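Local coordinates for protein TetR family transcriptional regulator (Chloroflexus aurantiacus, PDB 3NRG) that probably binds DNA through an N-terminal helix-turn-helix domain and regulates transcription of its target genes, at residues V21-F26 against A109-K114; Q52-K57 against Y61-Q66; F101-P106 against H174-F179. All coordinates share one frame; numbering follows the deposited sequence.

Contact 1 of 3, residues V21-F26 against A109-K114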
loop_
_atom_site.group_PDB
_atom_site.type_symbol
_atom_site.label_atom_id
_atom_site.label_comp_id
_atom_site.label_asym_id
_atom_site.label_seq_id
_atom_site.Cartn_x
_atom_site.Cartn_y
_atom_site.Cartn_z
ATOM N N VAL A 21 -4.091 -17.191 4.788
ATOM C CA VAL A 21 -5.340 -17.523 4.088
ATOM C C VAL A 21 -6.233 -16.272 3.991
ATOM O O VAL A 21 -6.778 -15.991 2.918
ATOM C CB VAL A 21 -6.073 -18.725 4.758
ATOM C CG1 VAL A 21 -7.490 -18.903 4.198
ATOM C CG2 VAL A 21 -5.264 -20.008 4.599
ATOM N N LEU A 22 -6.338 -15.495 5.103
ATOM C CA LEU A 22 -7.125 -14.252 5.144
ATOM C C LEU A 22 -6.572 -13.204 4.172
ATOM O O LEU A 22 -7.353 -12.507 3.521
ATOM C CB LEU A 22 -7.178 -13.673 6.574
ATOM C CG LEU A 22 -7.939 -14.500 7.619
ATOM C CD1 LEU A 22 -7.700 -13.967 9.007
ATOM C CD2 LEU A 22 -9.420 -14.536 7.326
ATOM N N LEU A 23 -5.226 -13.103 4.060
ATOM C CA LEU A 23 -4.592 -12.156 3.136
ATOM C C LEU A 23 -4.922 -12.504 1.684
ATOM O O LEU A 23 -5.369 -11.632 0.939
ATOM C CB LEU A 23 -3.063 -12.099 3.349
ATOM C CG LEU A 23 -2.587 -11.384 4.611
ATOM C CD1 LEU A 23 -1.106 -11.575 4.816
ATOM C CD2 LEU A 23 -2.920 -9.915 4.565
ATOM N N ASP A 24 -4.770 -13.794 1.302
ATOM C CA ASP A 24 -5.087 -14.269 -0.047
ATOM C C ASP A 24 -6.549 -14.006 -0.413
ATOM O O ASP A 24 -6.813 -13.435 -1.465
ATOM C CB ASP A 24 -4.758 -15.768 -0.195
ATOM C CG ASP A 24 -3.292 -16.071 -0.440
ATOM O OD1 ASP A 24 -2.630 -15.276 -1.149
ATOM O OD2 ASP A 24 -2.834 -17.157 -0.021
ATOM N N GLU A 25 -7.494 -14.374 0.484
ATOM C CA GLU A 25 -8.935 -14.202 0.267
ATOM C C GLU A 25 -9.348 -12.727 0.081
ATOM O O GLU A 25 -10.119 -12.418 -0.828
ATOM C CB GLU A 25 -9.736 -14.861 1.416
ATOM C CG GLU A 25 -11.249 -14.845 1.223
ATOM C CD GLU A 25 -11.807 -15.744 0.132
ATOM O OE1 GLU A 25 -11.075 -16.647 -0.338
ATOM O OE2 GLU A 25 -12.999 -15.575 -0.217
ATOM N N PHE A 26 -8.852 -11.829 0.943
ATOM C CA PHE A 26 -9.200 -10.410 0.866
ATOM C C PHE A 26 -8.476 -9.649 -0.270
ATOM O O PHE A 26 -8.973 -8.614 -0.716
ATOM C CB PHE A 26 -9.014 -9.711 2.221
ATOM C CG PHE A 26 -10.174 -9.900 3.171
ATOM C CD1 PHE A 26 -10.132 -10.874 4.163
ATOM C CD2 PHE A 26 -11.311 -9.106 3.075
ATOM C CE1 PHE A 26 -11.196 -11.036 5.054
ATOM C CE2 PHE A 26 -12.388 -9.289 3.949
ATOM C CZ PHE A 26 -12.317 -10.248 4.939
ATOM N N ALA A 109 -0.722 -4.736 0.509
ATOM C CA ALA A 109 -0.770 -3.591 -0.402
ATOM C C ALA A 109 -2.002 -3.636 -1.297
ATOM O O ALA A 109 -2.625 -2.595 -1.526
ATOM C CB ALA A 109 0.487 -3.548 -1.252
ATOM N N GLN A 110 -2.362 -4.846 -1.798
ATOM C CA GLN A 110 -3.523 -5.040 -2.673
ATOM C C GLN A 110 -4.836 -4.775 -1.920
ATOM O O GLN A 110 -5.747 -4.156 -2.476
ATOM C CB GLN A 110 -3.504 -6.452 -3.302
ATOM C CG GLN A 110 -4.637 -6.728 -4.315
ATOM C CD GLN A 110 -4.634 -5.801 -5.521
ATOM O OE1 GLN A 110 -5.688 -5.411 -6.025
ATOM N NE2 GLN A 110 -3.451 -5.461 -6.035
ATOM N N ILE A 111 -4.911 -5.199 -0.637
ATOM C CA ILE A 111 -6.086 -4.955 0.212
ATOM C C ILE A 111 -6.258 -3.430 0.454
ATOM O O ILE A 111 -7.365 -2.904 0.317
ATOM C CB ILE A 111 -5.993 -5.769 1.545
ATOM C CG1 ILE A 111 -6.051 -7.292 1.265
ATOM C CG2 ILE A 111 -7.092 -5.345 2.535
ATOM C CD1 ILE A 111 -5.507 -8.177 2.403
ATOM N N ALA A 112 -5.148 -2.727 0.742
ATOM C CA ALA A 112 -5.149 -1.274 0.950
ATOM C C ALA A 112 -5.475 -0.523 -0.357
ATOM O O ALA A 112 -6.135 0.519 -0.321
ATOM C CB ALA A 112 -3.801 -0.823 1.495
ATOM N N TYR A 113 -5.020 -1.071 -1.510
ATOM C CA TYR A 113 -5.269 -0.491 -2.830
ATOM C C TYR A 113 -6.750 -0.586 -3.204
ATOM O O TYR A 113 -7.306 0.383 -3.734
ATOM C CB TYR A 113 -4.394 -1.179 -3.895
ATOM C CG TYR A 113 -4.627 -0.679 -5.309
ATOM C CD1 TYR A 113 -4.061 0.513 -5.751
ATOM C CD2 TYR A 113 -5.341 -1.443 -6.231
ATOM C CE1 TYR A 113 -4.262 0.970 -7.055
ATOM C CE2 TYR A 113 -5.542 -1.000 -7.539
ATOM C CZ TYR A 113 -4.997 0.206 -7.948
ATOM O OH TYR A 113 -5.188 0.640 -9.236
ATOM N N LYS A 114 -7.393 -1.762 -2.934
ATOM C CA LYS A 114 -8.810 -1.964 -3.247
ATOM C C LYS A 114 -9.711 -1.046 -2.408
ATOM O O LYS A 114 -10.763 -0.630 -2.880
ATOM C CB LYS A 114 -9.212 -3.437 -3.061
ATOM C CG LYS A 114 -8.816 -4.343 -4.224
ATOM C CD LYS A 114 -9.451 -5.727 -4.085
ATOM C CE LYS A 114 -9.279 -6.559 -5.330
ATOM N NZ LYS A 114 -10.029 -7.831 -5.246
#
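Ile111 projects from helix 106-114 onto the flank of helix 12-28 and meets Leu23 and Phe26, which are one turn apart there. The short helical segments come within 9.7 Å of each other axis to axis and cross at 39°, and Phe26 and Ile111 are the pair with the nearest CA atoms.

Apolar contact dominates. With CG1 opposite its own carbonyl carbon (chi1 -65°), Ile111 directs its longer branch at the neighbouring helix, and the end methyl CD1 lies 3.8 Å from Leu23 CD2 and likewise 3.8 Å from Phe26 CB. The side chains of Leu23 and Ile111 cross at about a right angle, so their touch is confined to the methyl ends. Phe26 offers its CB while its ring leads off toward Val34 and Leu64; Leu22 O lies in the plane of that ring, at its edge. The other branch of Ile111 serves helix 57-78, where it packs on Ile65.

Backbone atoms take part too: the methylene CG1 of Ile111 rests 3.7 Å from Phe26 C, and its end methyl CD1 lies 3.8 Å from Leu23 O, so the aliphatic branch packs directly on the main chain of helix 12-28. An alanine at this site is likely to leave a gap between the helices, with Leu23 CD2 and Phe26 CB deprived of their common partner.

Charge enters at the margin. Lys114 has two conformers; in one its chain runs past Phe26 O, and a weak hydrogen bond from its NZ to Ala27 O is doubtful.

No hydrogen bond joins the two segments, so the join between the N-terminal TetR-family region and the C-terminal domain depends here on shape and apolar fit, with a beta-branched residue filling the space between the helices.

Contact 2 of 3, residues Q52-K57 against Y61-Q66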
loop_
_atom_site.group_PDB
_atom_site.type_symbol
_atom_site.label_atom_id
_atom_site.label_comp_id
_atom_site.label_asym_id
_atom_site.label_seq_id
_atom_site.Cartn_x
_atom_site.Cartn_y
_atom_site.Cartn_z
ATOM N N GLN A 52 -15.151 -17.499 16.061
ATOM C CA GLN A 52 -14.463 -17.651 17.340
ATOM C C GLN A 52 -13.191 -16.791 17.351
ATOM O O GLN A 52 -12.585 -16.603 18.406
ATOM C CB GLN A 52 -14.113 -19.121 17.593
ATOM C CG GLN A 52 -15.318 -19.972 17.966
ATOM C CD GLN A 52 -14.934 -21.395 18.285
ATOM O OE1 GLN A 52 -13.995 -21.661 19.043
ATOM N NE2 GLN A 52 -15.690 -22.341 17.761
ATOM N N TYR A 53 -12.797 -16.257 16.165
ATOM C CA TYR A 53 -11.608 -15.423 16.010
ATOM C C TYR A 53 -11.974 -13.972 15.695
ATOM O O TYR A 53 -11.284 -13.054 16.138
ATOM C CB TYR A 53 -10.680 -15.999 14.929
ATOM C CG TYR A 53 -10.395 -17.474 15.109
ATOM C CD1 TYR A 53 -9.735 -17.945 16.241
ATOM C CD2 TYR A 53 -10.754 -18.397 14.135
ATOM C CE1 TYR A 53 -9.477 -19.303 16.417
ATOM C CE2 TYR A 53 -10.488 -19.757 14.291
ATOM C CZ TYR A 53 -9.846 -20.206 15.434
ATOM O OH TYR A 53 -9.586 -21.546 15.599
ATOM N N PHE A 54 -13.060 -13.767 14.926
ATOM C CA PHE A 54 -13.550 -12.434 14.557
ATOM C C PHE A 54 -15.077 -12.398 14.689
ATOM O O PHE A 54 -15.748 -13.304 14.200
ATOM C CB PHE A 54 -13.125 -12.072 13.114
ATOM C CG PHE A 54 -11.638 -12.161 12.857
ATOM C CD1 PHE A 54 -10.800 -11.086 13.137
ATOM C CD2 PHE A 54 -11.073 -13.322 12.337
ATOM C CE1 PHE A 54 -9.426 -11.171 12.900
ATOM C CE2 PHE A 54 -9.696 -13.408 12.110
ATOM C CZ PHE A 54 -8.885 -12.330 12.386
ATOM N N ALA A 55 -15.627 -11.365 15.364
ATOM C CA ALA A 55 -17.082 -11.240 15.562
ATOM C C ALA A 55 -17.851 -11.271 14.227
ATOM O O ALA A 55 -18.904 -11.907 14.139
ATOM C CB ALA A 55 -17.404 -9.969 16.329
ATOM N N ASP A 56 -17.301 -10.613 13.187
ATOM C CA ASP A 56 -17.887 -10.589 11.843
ATOM C C ASP A 56 -16.797 -10.346 10.778
ATOM O O ASP A 56 -15.624 -10.202 11.125
ATOM C CB ASP A 56 -19.017 -9.524 11.747
ATOM C CG ASP A 56 -18.625 -8.108 12.174
ATOM O OD1 ASP A 56 -17.406 -7.836 12.303
ATOM O OD2 ASP A 56 -19.535 -7.271 12.358
ATOM N N LYS A 57 -17.188 -10.300 9.487
ATOM C CA LYS A 57 -16.262 -10.057 8.372
ATOM C C LYS A 57 -15.627 -8.653 8.477
ATOM O O LYS A 57 -14.442 -8.495 8.184
ATOM C CB LYS A 57 -16.992 -10.236 7.025
ATOM C CG LYS A 57 -16.072 -10.204 5.801
ATOM C CD LYS A 57 -16.756 -10.769 4.541
ATOM C CE LYS A 57 -17.865 -9.892 4.005
ATOM N NZ LYS A 57 -18.433 -10.436 2.745
ATOM N N TYR A 61 -11.647 -7.520 8.329
ATOM C CA TYR A 61 -11.166 -6.566 7.332
ATOM C C TYR A 61 -10.420 -5.390 7.980
ATOM O O TYR A 61 -9.382 -4.968 7.466
ATOM C CB TYR A 61 -12.325 -6.057 6.463
ATOM C CG TYR A 61 -11.876 -5.125 5.358
ATOM C CD1 TYR A 61 -11.272 -5.620 4.205
ATOM C CD2 TYR A 61 -12.056 -3.748 5.463
ATOM C CE1 TYR A 61 -10.845 -4.767 3.191
ATOM C CE2 TYR A 61 -11.640 -2.885 4.451
ATOM C CZ TYR A 61 -11.030 -3.400 3.316
ATOM O OH TYR A 61 -10.611 -2.562 2.311
ATOM N N LEU A 62 -10.950 -4.866 9.104
ATOM C CA LEU A 62 -10.326 -3.769 9.851
ATOM C C LEU A 62 -8.958 -4.179 10.383
ATOM O O LEU A 62 -8.022 -3.375 10.350
ATOM C CB LEU A 62 -11.227 -3.324 11.015
ATOM C CG LEU A 62 -12.058 -2.062 10.785
ATOM C CD1 LEU A 62 -13.214 -2.323 9.824
ATOM C CD2 LEU A 62 -12.603 -1.532 12.092
ATOM N N TYR A 63 -8.839 -5.434 10.877
ATOM C CA TYR A 63 -7.578 -5.982 11.386
ATOM C C TYR A 63 -6.517 -6.031 10.269
ATOM O O TYR A 63 -5.367 -5.652 10.496
ATOM C CB TYR A 63 -7.813 -7.387 11.994
ATOM C CG TYR A 63 -6.543 -8.157 12.299
ATOM C CD1 TYR A 63 -5.772 -7.854 13.418
ATOM C CD2 TYR A 63 -6.142 -9.224 11.502
ATOM C CE1 TYR A 63 -4.607 -8.565 13.710
ATOM C CE2 TYR A 63 -4.978 -9.941 11.782
ATOM C CZ TYR A 63 -4.217 -9.612 12.893
ATOM O OH TYR A 63 -3.078 -10.323 13.183
ATOM N N LEU A 64 -6.919 -6.466 9.064
ATOM C CA LEU A 64 -6.026 -6.559 7.914
ATOM C C LEU A 64 -5.593 -5.172 7.406
ATOM O O LEU A 64 -4.438 -5.005 7.000
ATOM C CB LEU A 64 -6.684 -7.369 6.785
ATOM C CG LEU A 64 -7.011 -8.836 7.103
ATOM C CD1 LEU A 64 -7.842 -9.428 6.035
ATOM C CD2 LEU A 64 -5.748 -9.664 7.301
ATOM N N ILE A 65 -6.512 -4.177 7.447
ATOM C CA ILE A 65 -6.217 -2.791 7.049
ATOM C C ILE A 65 -5.227 -2.145 8.043
ATOM O O ILE A 65 -4.248 -1.514 7.618
ATOM C CB ILE A 65 -7.545 -1.963 6.873
ATOM C CG1 ILE A 65 -8.289 -2.345 5.559
ATOM C CG2 ILE A 65 -7.300 -0.435 6.964
ATOM C CD1 ILE A 65 -7.554 -1.951 4.218
ATOM N N GLN A 66 -5.450 -2.359 9.359
ATOM C CA GLN A 66 -4.564 -1.836 10.407
ATOM C C GLN A 66 -3.195 -2.530 10.366
ATOM O O GLN A 66 -2.176 -1.905 10.679
ATOM C CB GLN A 66 -5.210 -1.982 11.797
#
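Tyr61 N donates to Lys57 O across 3.0 Å with an N-H...O angle of 158°, an ordinary i+4 to i bond that closes the first turn of helix 57-78, just after the loop that follows the predicted helix-turn-helix. Asp56 stands at the N-cap: its OD1 accepts a hydrogen bond from Asp59 N, and a short acidic side chain suits a helix start, where backbone N-H groups lack helical partners.

Among the side chains, the rings of Phe54 and Tyr63 carry the contact. Their centroids are 5.9 Å apart and their planes meet at 48°, an oblique arrangement, with Phe54 CE1 4.1 Å from Tyr63 CD2. Tyr63 reaches the loop because its CG swings to the far side from the backbone N (chi1 168°). Phe7 touches both rings, its own meeting Tyr63 edge-to-face, while Leu22 of helix 12-28 packs on Phe54. A wholly apolar ring fits the buried position of Phe54; Tyr63, partly exposed, can carry a hydroxyl.

Tyr61 leaves in another direction. Its CB passes 3.7 Å from Lys57 O, and Ile65 CG1, one turn on, lies over one face of the ring, nearer its border than its middle. Lys57 turns away from the 61-66 segment toward Tyr31, where NZ is hydrogen-bonded to Tyr31 O and the side chain makes a cation-pi contact with the same tyrosine.

The chemistry thus divides: backbone and carboxylate bonds fix where the helix begins, and aromatic contact packs the end of the predicted DNA-binding motif against helix 57-78.

Contact 3 of 3, residues F101-P106 against H174-F179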
loop_
_atom_site.group_PDB
_atom_site.type_symbol
_atom_site.label_atom_id
_atom_site.label_comp_id
_atom_site.label_asym_id
_atom_site.label_seq_id
_atom_site.Cartn_x
_atom_site.Cartn_y
_atom_site.Cartn_z
ATOM N N PHE A 101 7.723 -1.541 -0.486
ATOM C CA PHE A 101 6.753 -2.059 0.484
ATOM C C PHE A 101 5.695 -2.931 -0.211
ATOM O O PHE A 101 5.267 -3.946 0.344
ATOM C CB PHE A 101 6.078 -0.909 1.271
ATOM C CG PHE A 101 5.008 -1.400 2.220
ATOM C CD1 PHE A 101 5.350 -2.064 3.396
ATOM C CD2 PHE A 101 3.662 -1.296 1.891
ATOM C CE1 PHE A 101 4.363 -2.615 4.218
ATOM C CE2 PHE A 101 2.676 -1.829 2.726
ATOM C CZ PHE A 101 3.033 -2.479 3.888
ATOM N N GLN A 102 5.268 -2.520 -1.419
ATOM C CA GLN A 102 4.299 -3.250 -2.226
ATOM C C GLN A 102 4.866 -4.623 -2.660
ATOM O O GLN A 102 4.171 -5.628 -2.568
ATOM C CB GLN A 102 3.901 -2.417 -3.457
ATOM C CG GLN A 102 2.731 -3.011 -4.243
ATOM C CD GLN A 102 2.541 -2.376 -5.597
ATOM O OE1 GLN A 102 2.732 -1.164 -5.787
ATOM N NE2 GLN A 102 2.096 -3.178 -6.558
ATOM N N PHE A 103 6.136 -4.653 -3.111
ATOM C CA PHE A 103 6.794 -5.878 -3.578
ATOM C C PHE A 103 7.072 -6.888 -2.438
ATOM O O PHE A 103 7.073 -8.101 -2.693
ATOM C CB PHE A 103 8.094 -5.538 -4.332
ATOM C CG PHE A 103 7.935 -4.798 -5.654
ATOM C CD1 PHE A 103 6.670 -4.538 -6.183
ATOM C CD2 PHE A 103 9.050 -4.411 -6.392
ATOM C CE1 PHE A 103 6.528 -3.870 -7.404
ATOM C CE2 PHE A 103 8.905 -3.759 -7.622
ATOM C CZ PHE A 103 7.646 -3.496 -8.121
ATOM N N HIS A 104 7.314 -6.386 -1.181
ATOM C CA HIS A 104 7.580 -7.248 -0.022
ATOM C C HIS A 104 6.285 -7.656 0.692
ATOM O O HIS A 104 6.251 -8.688 1.373
ATOM C CB HIS A 104 8.551 -6.567 0.960
ATOM C CG HIS A 104 9.961 -6.485 0.458
ATOM N ND1 HIS A 104 10.475 -5.312 -0.066
ATOM C CD2 HIS A 104 10.921 -7.438 0.415
ATOM C CE1 HIS A 104 11.726 -5.586 -0.400
ATOM N NE2 HIS A 104 12.040 -6.851 -0.127
ATOM N N ASN A 105 5.211 -6.854 0.531
ATOM C CA ASN A 105 3.904 -7.144 1.137
ATOM C C ASN A 105 2.799 -6.992 0.081
ATOM O O ASN A 105 1.961 -6.092 0.192
ATOM C CB ASN A 105 3.654 -6.227 2.345
ATOM C CG ASN A 105 4.666 -6.411 3.448
ATOM O OD1 ASN A 105 5.642 -5.661 3.558
ATOM N ND2 ASN A 105 4.477 -7.443 4.271
ATOM N N PRO A 106 2.792 -7.849 -0.981
ATOM C CA PRO A 106 1.830 -7.642 -2.080
ATOM C C PRO A 106 0.365 -7.788 -1.706
ATOM O O PRO A 106 -0.467 -7.066 -2.249
ATOM C CB PRO A 106 2.266 -8.666 -3.139
ATOM C CG PRO A 106 3.041 -9.686 -2.391
ATOM C CD PRO A 106 3.724 -8.957 -1.283
ATOM N N HIS A 174 1.994 -0.774 -12.519
ATOM C CA HIS A 174 2.453 -0.644 -13.899
ATOM C C HIS A 174 3.810 -1.314 -14.116
ATOM O O HIS A 174 4.011 -1.965 -15.145
ATOM C CB HIS A 174 2.494 0.825 -14.329
ATOM C CG HIS A 174 2.810 0.999 -15.780
ATOM N ND1 HIS A 174 1.941 0.556 -16.766
ATOM C CD2 HIS A 174 3.906 1.527 -16.368
ATOM C CE1 HIS A 174 2.526 0.842 -17.914
ATOM N NE2 HIS A 174 3.705 1.439 -17.726
ATOM N N LEU A 175 4.736 -1.162 -13.147
ATOM C CA LEU A 175 6.064 -1.788 -13.200
ATOM C C LEU A 175 5.935 -3.302 -13.312
ATOM O O LEU A 175 6.565 -3.906 -14.182
ATOM C CB LEU A 175 6.897 -1.417 -11.952
ATOM C CG LEU A 175 7.232 0.061 -11.776
ATOM C CD1 LEU A 175 7.895 0.300 -10.461
ATOM C CD2 LEU A 175 8.099 0.570 -12.909
ATOM N N ILE A 176 5.066 -3.909 -12.463
ATOM C CA ILE A 176 4.782 -5.350 -12.468
ATOM C C ILE A 176 4.209 -5.766 -13.824
ATOM O O ILE A 176 4.713 -6.700 -14.445
ATOM C CB ILE A 176 3.820 -5.726 -11.295
ATOM C CG1 ILE A 176 4.506 -5.524 -9.929
ATOM C CG2 ILE A 176 3.308 -7.160 -11.440
ATOM C CD1 ILE A 176 3.539 -5.486 -8.729
ATOM N N GLU A 177 3.187 -5.035 -14.300
ATOM C CA GLU A 177 2.522 -5.291 -15.577
ATOM C C GLU A 177 3.524 -5.262 -16.746
ATOM O O GLU A 177 3.449 -6.106 -17.646
ATOM C CB GLU A 177 1.404 -4.255 -15.795
ATOM C CG GLU A 177 0.511 -4.531 -16.991
ATOM C CD GLU A 177 -0.555 -3.480 -17.211
ATOM O OE1 GLU A 177 -0.205 -2.347 -17.615
ATOM O OE2 GLU A 177 -1.746 -3.791 -16.985
ATOM N N ARG A 178 4.477 -4.319 -16.705
ATOM C CA ARG A 178 5.457 -4.133 -17.763
ATOM C C ARG A 178 6.619 -5.140 -17.710
ATOM O O ARG A 178 7.019 -5.656 -18.756
ATOM C CB ARG A 178 5.993 -2.687 -17.746
ATOM C CG ARG A 178 6.869 -2.347 -18.933
ATOM C CD ARG A 178 7.414 -0.945 -18.848
ATOM N NE ARG A 178 8.353 -0.667 -19.938
ATOM C CZ ARG A 178 8.992 0.489 -20.093
ATOM N NH1 ARG A 178 8.793 1.487 -19.236
ATOM N NH2 ARG A 178 9.831 0.659 -21.105
ATOM N N PHE A 179 7.191 -5.381 -16.508
ATOM C CA PHE A 179 8.401 -6.197 -16.384
ATOM C C PHE A 179 8.216 -7.632 -15.873
ATOM O O PHE A 179 9.018 -8.503 -16.229
ATOM C CB PHE A 179 9.473 -5.459 -15.575
ATOM C CG PHE A 179 9.850 -4.108 -16.139
ATOM C CD1 PHE A 179 10.664 -4.006 -17.263
ATOM C CD2 PHE A 179 9.418 -2.935 -15.529
ATOM C CE1 PHE A 179 11.013 -2.757 -17.783
ATOM C CE2 PHE A 179 9.775 -1.682 -16.046
ATOM C CZ PHE A 179 10.573 -1.602 -17.166
#
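Phe103 sets its ring beside the backbone N (chi1 -67°), while Gln102 turns CG to the far side from its backbone N (chi1 -171°) and then runs on extended, which carries its amide to Ile176; two neighbouring residues of helix 87-104 thus both reach Ile176 on helix 157-179. Ile176 answers with its longer branch, and CG1 comes 3.6 Å from Phe103 CE1, obliquely to the ring. Ring and branch run alongside each other with their ends pointing opposite ways, and Ile176 CD1 also comes near CE1. Leu175 approaches from the rim: its CB lies close to the ring plane, 4.4 Å from Phe103 CZ.

The side chains of Gln102 and Ile176 point at each other, Gln102 NE2 3.5 Å from Ile176 CD1. This is van der Waals contact; the extended, largely aliphatic chain suits a partly exposed site where the amide can lie at the border of an apolar patch.

Helix 196-214 extends the cluster, since Met199 packs on Phe103 and Val202 on Leu175. The long reach of phenylalanine matters because the nearest CA atoms, those of Phe103 and Ile176, are 9.1 Å apart. With no hydrogen bond across it, this junction within the C-terminal helical domain relies on a large ring and branched aliphatic chains to fill the interface between the two helices.

Contact 1 is the most buried of the three and joins the two family regions; contacts 2 and 3 are partly buried, each within one region. Contacts 1 and 2 share a core: Phe26 meets Leu64 and Tyr61, Leu22 meets Phe54, and Ile111 meets Ile65, so helices 12-28, 57-78 and 106-114 pack as one body. Contact 3 touches contact 1 through Ala109 CB on Gln102 CG, helices 87-104 and 106-114 being consecutive; from contact 2 it stays about 8 Å at the nearest atoms. Aliphatic packing marks contact 1, aromatic rings with a local helix bond contact 2, and mixed ring and aliphatic packing contact 3.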